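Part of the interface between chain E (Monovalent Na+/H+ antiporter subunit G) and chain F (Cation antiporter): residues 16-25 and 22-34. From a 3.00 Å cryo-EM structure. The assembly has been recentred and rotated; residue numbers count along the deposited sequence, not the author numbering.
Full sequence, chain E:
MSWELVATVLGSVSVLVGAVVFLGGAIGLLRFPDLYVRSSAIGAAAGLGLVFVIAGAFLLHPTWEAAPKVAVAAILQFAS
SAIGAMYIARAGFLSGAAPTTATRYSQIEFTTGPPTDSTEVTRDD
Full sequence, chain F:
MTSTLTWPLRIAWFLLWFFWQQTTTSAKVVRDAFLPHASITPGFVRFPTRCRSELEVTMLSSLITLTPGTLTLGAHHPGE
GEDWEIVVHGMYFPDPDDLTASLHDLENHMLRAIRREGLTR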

# COMPACT_ATOMS: atom_id res chain seq x y z
N LEU E 16 -15.93 -46.43 -28.61
CA LEU E 16 -16.55 -47.28 -27.60
C LEU E 16 -15.53 -48.23 -26.97
O LEU E 16 -15.50 -48.40 -25.75
CB LEU E 16 -17.71 -48.06 -28.20
CG LEU E 16 -19.08 -47.42 -27.99
CD1 LEU E 16 -20.19 -48.40 -28.34
CD2 LEU E 16 -19.23 -46.92 -26.57
N VAL E 17 -14.67 -48.83 -27.80
CA VAL E 17 -13.63 -49.71 -27.28
C VAL E 17 -12.67 -48.94 -26.39
O VAL E 17 -12.28 -49.41 -25.32
CB VAL E 17 -12.89 -50.39 -28.45
CG1 VAL E 17 -11.55 -50.95 -27.99
CG2 VAL E 17 -13.75 -51.50 -29.04
N GLY E 18 -12.30 -47.73 -26.80
CA GLY E 18 -11.39 -46.92 -25.99
C GLY E 18 -12.00 -46.52 -24.66
O GLY E 18 -11.32 -46.54 -23.63
N ALA E 19 -13.28 -46.15 -24.65
CA ALA E 19 -13.93 -45.82 -23.40
C ALA E 19 -14.03 -47.03 -22.49
O ALA E 19 -13.83 -46.93 -21.27
CB ALA E 19 -15.32 -45.24 -23.66
N VAL E 20 -14.32 -48.20 -23.06
CA VAL E 20 -14.39 -49.42 -22.26
C VAL E 20 -13.02 -49.74 -21.67
O VAL E 20 -12.91 -50.18 -20.52
CB VAL E 20 -14.95 -50.58 -23.10
CG1 VAL E 20 -14.44 -51.92 -22.59
CG2 VAL E 20 -16.46 -50.55 -23.10
N VAL E 21 -11.96 -49.52 -22.45
CA VAL E 21 -10.61 -49.78 -21.95
C VAL E 21 -10.25 -48.81 -20.84
O VAL E 21 -9.61 -49.19 -19.85
CB VAL E 21 -9.60 -49.72 -23.11
CG1 VAL E 21 -8.18 -49.70 -22.57
CG2 VAL E 21 -9.80 -50.89 -24.02
N PHE E 22 -10.64 -47.54 -20.98
CA PHE E 22 -10.41 -46.58 -19.91
C PHE E 22 -11.15 -46.99 -18.65
O PHE E 22 -10.60 -46.89 -17.54
CB PHE E 22 -10.84 -45.18 -20.35
CG PHE E 22 -9.71 -44.31 -20.79
CD1 PHE E 22 -8.82 -43.80 -19.87
CD2 PHE E 22 -9.53 -44.00 -22.13
CE1 PHE E 22 -7.77 -43.00 -20.27
CE2 PHE E 22 -8.49 -43.20 -22.54
CZ PHE E 22 -7.61 -42.70 -21.61
N LEU E 23 -12.38 -47.46 -18.79
CA LEU E 23 -13.14 -47.91 -17.63
C LEU E 23 -12.50 -49.13 -16.98
O LEU E 23 -12.48 -49.26 -15.76
CB LEU E 23 -14.59 -48.20 -18.02
CG LEU E 23 -15.58 -48.44 -16.89
CD1 LEU E 23 -16.87 -47.68 -17.16
CD2 LEU E 23 -15.86 -49.92 -16.74
N GLY E 24 -11.95 -50.03 -17.80
CA GLY E 24 -11.26 -51.19 -17.25
C GLY E 24 -9.98 -50.81 -16.52
O GLY E 24 -9.68 -51.35 -15.45
N GLY E 25 -9.22 -49.87 -17.09
CA GLY E 25 -8.02 -49.41 -16.42
C GLY E 25 -8.31 -48.61 -15.17
O GLY E 25 -7.47 -48.55 -14.26
N GLN F 22 -4.29 -54.54 -31.64
CA GLN F 22 -4.38 -53.73 -30.43
C GLN F 22 -5.71 -53.90 -29.70
O GLN F 22 -5.74 -53.78 -28.48
CB GLN F 22 -4.17 -52.25 -30.74
CG GLN F 22 -2.74 -51.89 -31.11
CD GLN F 22 -1.71 -52.75 -30.41
OE1 GLN F 22 -1.14 -53.66 -31.01
NE2 GLN F 22 -1.46 -52.45 -29.14
N THR F 23 -6.81 -54.17 -30.41
CA THR F 23 -8.05 -54.43 -29.69
C THR F 23 -8.02 -55.80 -29.03
O THR F 23 -8.69 -56.00 -28.02
CB THR F 23 -9.28 -54.31 -30.60
OG1 THR F 23 -10.44 -54.73 -29.88
CG2 THR F 23 -9.14 -55.21 -31.81
N THR F 24 -7.24 -56.74 -29.57
CA THR F 24 -7.05 -57.99 -28.82
C THR F 24 -6.29 -57.73 -27.52
O THR F 24 -6.64 -58.27 -26.47
CB THR F 24 -6.37 -59.04 -29.70
OG1 THR F 24 -6.53 -60.34 -29.11
CG2 THR F 24 -4.88 -58.75 -29.90
N THR F 25 -5.29 -56.84 -27.57
CA THR F 25 -4.59 -56.44 -26.35
C THR F 25 -5.51 -55.67 -25.40
O THR F 25 -5.41 -55.82 -24.18
CB THR F 25 -3.36 -55.61 -26.73
OG1 THR F 25 -2.32 -56.48 -27.20
CG2 THR F 25 -2.84 -54.81 -25.55
N SER F 26 -6.42 -54.88 -25.95
CA SER F 26 -7.36 -54.13 -25.12
C SER F 26 -8.35 -55.05 -24.43
O SER F 26 -8.69 -54.85 -23.26
CB SER F 26 -8.09 -53.10 -25.98
OG SER F 26 -7.19 -52.11 -26.46
N ALA F 27 -8.85 -56.06 -25.14
CA ALA F 27 -9.69 -57.06 -24.50
C ALA F 27 -8.91 -57.82 -23.44
O ALA F 27 -9.46 -58.17 -22.39
CB ALA F 27 -10.25 -58.02 -25.55
N LYS F 28 -7.63 -58.08 -23.69
CA LYS F 28 -6.78 -58.67 -22.66
C LYS F 28 -6.70 -57.77 -21.43
O LYS F 28 -6.76 -58.26 -20.29
CB LYS F 28 -5.39 -58.95 -23.21
CG LYS F 28 -4.65 -60.05 -22.48
CD LYS F 28 -3.29 -60.33 -23.09
CE LYS F 28 -3.35 -60.37 -24.61
NZ LYS F 28 -4.29 -61.42 -25.10
N VAL F 29 -6.56 -56.46 -21.64
CA VAL F 29 -6.50 -55.52 -20.52
C VAL F 29 -7.79 -55.56 -19.73
O VAL F 29 -7.79 -55.65 -18.49
CB VAL F 29 -6.21 -54.10 -21.03
CG1 VAL F 29 -6.44 -53.08 -19.93
CG2 VAL F 29 -4.79 -53.99 -21.57
N VAL F 30 -8.93 -55.49 -20.43
CA VAL F 30 -10.22 -55.49 -19.76
C VAL F 30 -10.43 -56.78 -18.98
O VAL F 30 -10.92 -56.77 -17.84
CB VAL F 30 -11.35 -55.24 -20.78
CG1 VAL F 30 -12.68 -55.74 -20.25
CG2 VAL F 30 -11.43 -53.77 -21.13
N ARG F 31 -9.98 -57.90 -19.55
CA ARG F 31 -10.06 -59.20 -18.82
C ARG F 31 -9.15 -59.13 -17.59
O ARG F 31 -9.55 -59.65 -16.54
CB ARG F 31 -9.62 -60.35 -19.73
CG ARG F 31 -10.69 -60.82 -20.70
CD ARG F 31 -10.16 -61.92 -21.60
NE ARG F 31 -9.89 -61.47 -22.96
CZ ARG F 31 -8.75 -61.67 -23.61
NH1 ARG F 31 -7.76 -62.30 -23.01
NH2 ARG F 31 -8.60 -61.23 -24.84
N ASP F 32 -7.98 -58.48 -17.72
CA ASP F 32 -7.00 -58.41 -16.60
C ASP F 32 -7.58 -57.57 -15.45
O ASP F 32 -7.21 -57.81 -14.29
CB ASP F 32 -5.60 -58.04 -17.09
CG ASP F 32 -4.51 -57.96 -16.03
OD1 ASP F 32 -4.20 -59.00 -15.43
OD2 ASP F 32 -3.96 -56.87 -15.84
N ALA F 33 -8.46 -56.62 -15.77
CA ALA F 33 -9.06 -55.76 -14.72
C ALA F 33 -10.06 -56.56 -13.89
O ALA F 33 -10.32 -56.15 -12.75
CB ALA F 33 -9.72 -54.57 -15.37
N PHE F 34 -10.60 -57.66 -14.43
CA PHE F 34 -11.65 -58.39 -13.73
C PHE F 34 -11.18 -59.73 -13.18
O PHE F 34 -12.02 -60.55 -12.79
CB PHE F 34 -12.85 -58.60 -14.65
CG PHE F 34 -13.73 -57.39 -14.78
CD1 PHE F 34 -13.50 -56.26 -14.02
CD2 PHE F 34 -14.80 -57.39 -15.66
CE1 PHE F 34 -14.31 -55.15 -14.14
CE2 PHE F 34 -15.62 -56.28 -15.78
CZ PHE F 34 -15.37 -55.16 -15.02

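Two helices, E 16-25 and one from chain F that begins before residue 22, run in the same general direction, their axes inclined by 32° and 8.7 Å apart at closest approach. No hydrogen bond joins the stretches; small and apolar groups pack against one another and bury 354 Å², both sides summed. L16(E) does not reach chain F. V17(E) points toward it, and its CG1 lies 4.4 Å from OG1 of T23(F), a loose contact where the CA atoms of the two residues are still 7.7 Å apart. G18(E) and A19(E) take no part. V20(E), on the surface, is directed sideways, yet its CG1 meets CG2 of V30(F) at 3.8 Å. V21(E) is buried and has the largest area covered by chain F in its stretch: its CG2 packs 3.4 Å from CB of S26(F) and 4.4 Å from CG2 of V30(F), so that one methyl touches both residues, a turn apart on the F helix. Serine suits this place because it is small and its hydroxyl is satisfied within its own helix, with S26(F) OG donating to Q22(F) O at 3.0 Å. F22(E) points away. At G24(E) the backbones come close, with its CA 5.1 Å from CA of V30(F). A side chain here would point toward chain F, and an ideal CB would lie only 3.2 Å from V30(F) CG2, so the bare glycine leaves room for the valine methyl. The same closeness brings G24(E) O within 3.2 Å of A33(F) CB, a snug van der Waals contact in which alanine's single methyl, pointing toward chain E, fits against the carbonyl. Valine V30(F) thus fills the space beside V20(E), V21(E) and G24(E) with a compact branched side chain. G25(E), also buried, is barely covered by chain F.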